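Local coordinates for putative lipoprotein (Bacteroides fragilis, PDB 3QNK) that probably binds glycans at the outer membrane as a SusD-like lipoprotein, serving nutrient capture by this gut bacterium, at residues D73-C87 and F118-L132. Sequence-based numbering, arbitrary orientation.
Sequences DDDVWEDYYVKVRKC and FYFEMVKRYGGVILL. With PO4 (phosphate ion), chain F; ACT (acetate ion), chain I.
F118 opens the antiparallel pairing of helices 76-93 and 101-126 by dropping its ring as a knob among Y80, K83, V84 and C87, and the pair illustrates how the TPR-like helical superhelix of SusD proteins is built. Over one face of that ring lies K83 CB, while C87 SG comes to its edge; the amine of K83 runs on to E30. Y119 turns a ring face to V84 CG2, 4.0 Å from the ring centroid, and its hydroxyl takes the backbone N-H of L132, tying the departing loop back to its own helix. E121 lays CB against CE2 of Y80, whose hydroxyl reaches an acetate. Selenomethionine M122 is the central knob: the bend at chi3 (-86°) leaves SE and CE both above one face of Y81, with SE 3.8 Å from the ring centroid.

At the next turn R125 rests its guanidinium on V76 CG2 and spends its edge on anions. NH2 meets D74 OD2 at 2.7 Å, NH1 meets E121 OE1, and both donate to a phosphate probably acquired from the crystallisation liquor; R42 holds the other oxygen of D74. Y126 receives the edge of W77 on its ring face in a T-shaped pair, planes 87° apart. Its hydroxyl donates to D73 OD2 and accepts from W77 N at 2.9 Å, bridging the turn that precedes the facing helix and that helix's first turn. Beyond G127, V129 CG1 touches W77 CZ3, and I130 N donates to Y81 OH across 2.8 Å.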
loop_
_atom_site.group_PDB
_atom_site.type_symbol
_atom_site.label_atom_id
_atom_site.label_comp_id
_atom_site.label_asym_id
_atom_site.label_seq_id
_atom_site.Cartn_x
_atom_site.Cartn_y
_atom_site.Cartn_z
ATOM N N ASP B 73 11.480 5.230 -1.200
ATOM C CA ASP B 73 10.867 6.342 -0.460
ATOM C C ASP B 73 9.983 5.845 0.667
ATOM O O ASP B 73 9.401 6.649 1.397
ATOM C CB ASP B 73 10.047 7.221 -1.426
ATOM C CG ASP B 73 8.845 6.565 -2.091
ATOM O OD1 ASP B 73 8.878 5.323 -2.299
ATOM O OD2 ASP B 73 7.863 7.296 -2.400
ATOM N N ASP B 74 9.891 4.507 0.806
ATOM C CA ASP B 74 9.117 3.791 1.818
ATOM C C ASP B 74 7.625 4.055 1.623
ATOM O O ASP B 74 6.862 4.046 2.594
ATOM C CB ASP B 74 9.583 4.184 3.238
ATOM C CG ASP B 74 11.093 4.151 3.445
ATOM O OD1 ASP B 74 11.761 3.234 2.873
ATOM O OD2 ASP B 74 11.610 5.030 4.181
ATOM N N ASP B 75 7.217 4.324 0.359
ATOM C CA ASP B 75 5.851 4.599 -0.107
ATOM C C ASP B 75 5.229 5.773 0.612
ATOM O O ASP B 75 3.991 5.838 0.723
ATOM C CB ASP B 75 4.969 3.344 0.055
ATOM C CG ASP B 75 5.461 2.134 -0.729
ATOM O OD1 ASP B 75 5.480 2.202 -1.980
ATOM O OD2 ASP B 75 5.768 1.102 -0.098
ATOM N N VAL B 76 6.080 6.718 1.097
ATOM C CA VAL B 76 5.593 7.860 1.873
ATOM C C VAL B 76 4.687 8.777 1.008
ATOM O O VAL B 76 3.616 9.143 1.478
ATOM C CB VAL B 76 6.711 8.609 2.625
ATOM C CG1 VAL B 76 6.222 9.963 3.184
ATOM C CG2 VAL B 76 7.215 7.740 3.774
ATOM N N TRP B 77 5.074 9.078 -0.242
ATOM C CA TRP B 77 4.263 9.906 -1.133
ATOM C C TRP B 77 2.843 9.292 -1.327
ATOM O O TRP B 77 1.845 9.974 -1.071
ATOM C CB TRP B 77 4.978 10.092 -2.483
ATOM C CG TRP B 77 4.319 11.090 -3.395
ATOM C CD1 TRP B 77 3.204 10.895 -4.152
ATOM C CD2 TRP B 77 4.775 12.423 -3.684
ATOM N NE1 TRP B 77 2.947 12.014 -4.912
ATOM C CE2 TRP B 77 3.883 12.972 -4.636
ATOM C CE3 TRP B 77 5.841 13.216 -3.215
ATOM C CZ2 TRP B 77 4.007 14.284 -5.115
ATOM C CZ3 TRP B 77 5.964 14.513 -3.690
ATOM C CH2 TRP B 77 5.055 15.037 -4.631
ATOM N N GLU B 78 2.765 8.010 -1.703
ATOM C CA GLU B 78 1.534 7.249 -1.908
ATOM C C GLU B 78 0.631 7.210 -0.653
ATOM O O GLU B 78 -0.557 7.578 -0.720
ATOM C CB GLU B 78 1.900 5.813 -2.301
ATOM C CG GLU B 78 0.736 4.969 -2.801
ATOM C CD GLU B 78 1.048 3.516 -3.100
ATOM O OE1 GLU B 78 2.232 3.184 -3.341
ATOM O OE2 GLU B 78 0.088 2.712 -3.127
ATOM N N ASP B 79 1.208 6.770 0.478
ATOM C CA ASP B 79 0.508 6.567 1.726
ATOM C C ASP B 79 0.065 7.837 2.446
ATOM O O ASP B 79 -1.034 7.874 3.015
ATOM C CB ASP B 79 1.398 5.741 2.676
ATOM C CG ASP B 79 1.699 4.303 2.257
ATOM O OD1 ASP B 79 1.000 3.781 1.355
ATOM O OD2 ASP B 79 2.625 3.695 2.841
ATOM N N TYR B 80 0.917 8.831 2.489
ATOM C CA TYR B 80 0.675 10.020 3.272
ATOM C C TYR B 80 -0.357 10.963 2.645
ATOM O O TYR B 80 -1.024 11.678 3.387
ATOM C CB TYR B 80 2.006 10.707 3.595
ATOM C CG TYR B 80 2.645 10.062 4.804
ATOM C CD1 TYR B 80 3.149 8.765 4.743
ATOM C CD2 TYR B 80 2.593 10.674 6.048
ATOM C CE1 TYR B 80 3.663 8.132 5.873
ATOM C CE2 TYR B 80 3.076 10.039 7.188
ATOM C CZ TYR B 80 3.628 8.774 7.094
ATOM O OH TYR B 80 4.121 8.164 8.224
ATOM N N TYR B 81 -0.583 10.890 1.312
ATOM C CA TYR B 81 -1.642 11.705 0.704
ATOM C C TYR B 81 -3.008 11.154 1.069
ATOM O O TYR B 81 -3.949 11.936 1.212
ATOM C CB TYR B 81 -1.461 11.855 -0.806
ATOM C CG TYR B 81 -0.526 12.991 -1.147
ATOM C CD1 TYR B 81 -0.842 14.305 -0.808
ATOM C CD2 TYR B 81 0.694 12.754 -1.775
ATOM C CE1 TYR B 81 0.032 15.357 -1.082
ATOM C CE2 TYR B 81 1.579 13.800 -2.066
ATOM C CZ TYR B 81 1.243 15.100 -1.713
ATOM O OH TYR B 81 2.098 16.133 -2.002
ATOM N N VAL B 82 -3.096 9.836 1.328
ATOM C CA VAL B 82 -4.337 9.160 1.781
ATOM C C VAL B 82 -4.683 9.697 3.171
ATOM O O VAL B 82 -5.833 10.064 3.432
ATOM C CB VAL B 82 -4.186 7.611 1.783
ATOM C CG1 VAL B 82 -5.399 6.933 2.392
ATOM C CG2 VAL B 82 -3.936 7.065 0.385
ATOM N N LYS B 83 -3.652 9.781 4.054
ATOM C CA LYS B 83 -3.735 10.273 5.434
ATOM C C LYS B 83 -4.192 11.713 5.433
ATOM O O LYS B 83 -5.096 12.083 6.187
ATOM C CB LYS B 83 -2.378 10.139 6.154
ATOM C CG LYS B 83 -1.850 8.726 6.223
ATOM C CD LYS B 83 -0.552 8.703 7.021
ATOM C CE LYS B 83 0.230 7.445 6.766
ATOM N NZ LYS B 83 -0.385 6.227 7.393
ATOM N N VAL B 84 -3.588 12.520 4.543
ATOM C CA VAL B 84 -3.918 13.935 4.384
ATOM C C VAL B 84 -5.357 14.045 3.880
ATOM O O VAL B 84 -6.102 14.863 4.411
ATOM C CB VAL B 84 -2.904 14.674 3.482
ATOM C CG1 VAL B 84 -3.447 16.027 3.035
ATOM C CG2 VAL B 84 -1.567 14.849 4.196
ATOM N N ARG B 85 -5.769 13.184 2.917
ATOM C CA ARG B 85 -7.141 13.202 2.389
ATOM C C ARG B 85 -8.164 13.051 3.537
ATOM O O ARG B 85 -9.138 13.809 3.580
ATOM C CB ARG B 85 -7.341 12.125 1.322
ATOM C CG ARG B 85 -8.704 12.192 0.623
ATOM C CD ARG B 85 -8.892 11.087 -0.404
ATOM N NE ARG B 85 -10.100 11.303 -1.195
ATOM C CZ ARG B 85 -11.252 10.677 -0.988
ATOM N NH1 ARG B 85 -11.361 9.782 -0.020
ATOM N NH2 ARG B 85 -12.308 10.948 -1.746
ATOM N N LYS B 86 -7.897 12.126 4.491
ATOM C CA LYS B 86 -8.745 11.864 5.649
ATOM C C LYS B 86 -8.832 13.090 6.565
ATOM O O LYS B 86 -9.904 13.353 7.100
ATOM C CB LYS B 86 -8.243 10.645 6.416
ATOM C CG LYS B 86 -8.417 9.312 5.682
ATOM C CD LYS B 86 -8.030 8.151 6.587
ATOM C CE LYS B 86 -8.315 6.809 5.963
ATOM N NZ LYS B 86 -8.319 5.734 6.987
ATOM N N CYS B 87 -7.738 13.874 6.701
ATOM C CA CYS B 87 -7.722 15.118 7.500
ATOM C C CYS B 87 -8.588 16.173 6.849
ATOM O O CYS B 87 -9.425 16.778 7.530
ATOM C CB CYS B 87 -6.308 15.650 7.693
ATOM S SG CYS B 87 -5.213 14.553 8.624
ATOM N N PHE B 118 1.690 14.756 9.185
ATOM C CA PHE B 118 1.677 13.945 7.957
ATOM C C PHE B 118 2.422 14.641 6.838
ATOM O O PHE B 118 3.246 13.987 6.200
ATOM C CB PHE B 118 0.249 13.581 7.522
ATOM C CG PHE B 118 -0.499 12.734 8.519
ATOM C CD1 PHE B 118 0.153 11.757 9.258
ATOM C CD2 PHE B 118 -1.866 12.877 8.687
ATOM C CE1 PHE B 118 -0.541 10.966 10.180
ATOM C CE2 PHE B 118 -2.562 12.084 9.613
ATOM C CZ PHE B 118 -1.892 11.129 10.347
ATOM N N TYR B 119 2.190 15.957 6.632
ATOM C CA TYR B 119 2.887 16.729 5.613
ATOM C C TYR B 119 4.372 16.849 5.932
ATOM O O TYR B 119 5.195 16.785 5.008
ATOM C CB TYR B 119 2.282 18.109 5.434
ATOM C CG TYR B 119 1.252 18.190 4.319
ATOM C CD1 TYR B 119 1.621 18.008 2.986
ATOM C CD2 TYR B 119 -0.074 18.513 4.588
ATOM C CE1 TYR B 119 0.681 18.082 1.961
ATOM C CE2 TYR B 119 -1.016 18.606 3.567
ATOM C CZ TYR B 119 -0.638 18.369 2.262
ATOM O OH TYR B 119 -1.572 18.457 1.271
ATOM N N PHE B 120 4.735 16.970 7.233
ATOM C CA PHE B 120 6.142 17.058 7.631
ATOM C C PHE B 120 6.888 15.789 7.262
ATOM O O PHE B 120 8.012 15.905 6.816
ATOM C CB PHE B 120 6.299 17.355 9.127
ATOM C CG PHE B 120 7.720 17.596 9.605
ATOM C CD1 PHE B 120 8.579 18.441 8.902
ATOM C CD2 PHE B 120 8.173 17.041 10.801
ATOM C CE1 PHE B 120 9.885 18.677 9.366
ATOM C CE2 PHE B 120 9.470 17.300 11.268
ATOM C CZ PHE B 120 10.312 18.108 10.550
ATOM N N GLU B 121 6.263 14.595 7.377
ATOM C CA GLU B 121 6.899 13.332 6.963
ATOM C C GLU B 121 7.242 13.324 5.480
ATOM O O GLU B 121 8.266 12.755 5.083
ATOM C CB GLU B 121 6.034 12.111 7.265
ATOM C CG GLU B 121 6.443 11.400 8.540
ATOM C CD GLU B 121 7.907 11.035 8.712
ATOM O OE1 GLU B 121 8.456 10.377 7.802
ATOM O OE2 GLU B 121 8.496 11.379 9.763
HETATM N N MSE B 122 6.404 13.970 4.666
HETATM C CA MSE B 122 6.625 14.071 3.233
HETATM C C MSE B 122 7.676 15.123 2.926
HETATM O O MSE B 122 8.626 14.839 2.196
HETATM C CB MSE B 122 5.312 14.395 2.511
HETATM C CG MSE B 122 4.319 13.240 2.552
HETATM SE SE MSE B 122 2.863 13.534 1.343
HETATM C CE MSE B 122 1.782 14.508 2.444
ATOM N N VAL B 123 7.516 16.333 3.483
ATOM C CA VAL B 123 8.412 17.467 3.239
ATOM C C VAL B 123 9.842 17.153 3.659
ATOM O O VAL B 123 10.753 17.445 2.878
ATOM C CB VAL B 123 7.882 18.782 3.874
ATOM C CG1 VAL B 123 8.876 19.928 3.720
ATOM C CG2 VAL B 123 6.556 19.162 3.240
ATOM N N LYS B 124 10.055 16.511 4.836
ATOM C CA LYS B 124 11.415 16.173 5.300
ATOM C C LYS B 124 12.137 15.199 4.309
ATOM O O LYS B 124 13.358 15.138 4.310
ATOM C CB LYS B 124 11.438 15.648 6.758
ATOM C CG LYS B 124 10.715 14.328 6.999
ATOM C CD LYS B 124 11.035 13.742 8.389
ATOM C CE LYS B 124 10.171 14.236 9.526
ATOM N NZ LYS B 124 10.893 14.146 10.841
ATOM N N ARG B 125 11.397 14.533 3.422
ATOM C CA ARG B 125 11.905 13.562 2.466
ATOM C C ARG B 125 12.060 14.139 1.074
ATOM O O ARG B 125 13.179 14.209 0.567
ATOM C CB ARG B 125 10.975 12.329 2.405
ATOM C CG ARG B 125 11.031 11.429 3.625
ATOM C CD ARG B 125 9.998 10.342 3.499
ATOM N NE ARG B 125 10.486 9.014 3.892
ATOM C CZ ARG B 125 10.399 8.531 5.127
ATOM N NH1 ARG B 125 9.894 9.270 6.098
ATOM N NH2 ARG B 125 10.835 7.311 5.403
ATOM N N TYR B 126 10.935 14.547 0.452
ATOM C CA TYR B 126 10.882 15.040 -0.930
ATOM C C TYR B 126 11.133 16.559 -1.090
ATOM O O TYR B 126 11.436 16.992 -2.202
ATOM C CB TYR B 126 9.510 14.699 -1.549
ATOM C CG TYR B 126 9.080 13.253 -1.365
ATOM C CD1 TYR B 126 9.525 12.256 -2.228
ATOM C CD2 TYR B 126 8.213 12.886 -0.340
ATOM C CE1 TYR B 126 9.135 10.927 -2.064
ATOM C CE2 TYR B 126 7.805 11.563 -0.178
ATOM C CZ TYR B 126 8.274 10.587 -1.038
ATOM O OH TYR B 126 7.856 9.289 -0.894
ATOM N N GLY B 127 10.986 17.337 -0.016
ATOM C CA GLY B 127 11.130 18.785 -0.048
ATOM C C GLY B 127 9.773 19.355 -0.347
ATOM O O GLY B 127 8.803 19.017 0.343
ATOM N N GLY B 128 9.660 20.143 -1.402
ATOM C CA GLY B 128 8.352 20.648 -1.795
ATOM C C GLY B 128 7.436 19.525 -2.257
ATOM O O GLY B 128 7.881 18.588 -2.926
ATOM N N VAL B 129 6.167 19.566 -1.855
ATOM C CA VAL B 129 5.148 18.562 -2.231
ATOM C C VAL B 129 3.878 19.287 -2.777
ATOM O O VAL B 129 3.832 20.518 -2.807
ATOM C CB VAL B 129 4.784 17.619 -1.035
ATOM C CG1 VAL B 129 5.981 16.810 -0.562
ATOM C CG2 VAL B 129 4.143 18.393 0.122
ATOM N N ILE B 130 2.842 18.525 -3.162
ATOM C CA ILE B 130 1.566 19.097 -3.595
ATOM C C ILE B 130 0.792 19.459 -2.337
ATOM O O ILE B 130 0.468 18.569 -1.541
ATOM C CB ILE B 130 0.754 18.134 -4.511
ATOM C CG1 ILE B 130 1.514 17.783 -5.805
ATOM C CG2 ILE B 130 -0.638 18.730 -4.782
ATOM C CD1 ILE B 130 1.085 16.560 -6.390
ATOM N N LEU B 131 0.500 20.755 -2.145
ATOM C CA LEU B 131 -0.250 21.179 -0.965
ATOM C C LEU B 131 -1.741 21.114 -1.256
ATOM O O LEU B 131 -2.225 21.755 -2.188
ATOM C CB LEU B 131 0.166 22.578 -0.480
ATOM C CG LEU B 131 1.595 22.703 0.043
ATOM C CD1 LEU B 131 1.939 24.158 0.316
ATOM C CD2 LEU B 131 1.811 21.850 1.270
ATOM N N LEU B 132 -2.453 20.283 -0.488
ATOM C CA LEU B 132 -3.893 20.077 -0.590
ATOM C C LEU B 132 -4.566 20.364 0.749
ATOM O O LEU B 132 -4.193 19.785 1.771
ATOM C CB LEU B 132 -4.214 18.644 -1.045
ATOM C CG LEU B 132 -3.678 18.206 -2.388
ATOM C CD1 LEU B 132 -4.048 16.804 -2.658
ATOM C CD2 LEU B 132 -4.227 19.056 -3.503
HETATM P P PO4 F . 7.827 6.525 8.907
HETATM O O1 PO4 F . 9.143 6.912 8.057
HETATM O O2 PO4 F . 6.667 5.867 7.961
HETATM O O3 PO4 F . 8.250 5.739 10.270
HETATM O O4 PO4 F . 7.189 7.850 9.483
HETATM C C ACT I . 5.116 9.845 11.737
HETATM O O ACT I . 5.668 9.042 12.547
HETATM O OXT ACT I . 4.081 9.491 10.950
HETATM C CH3 ACT I . 5.771 11.227 11.860
#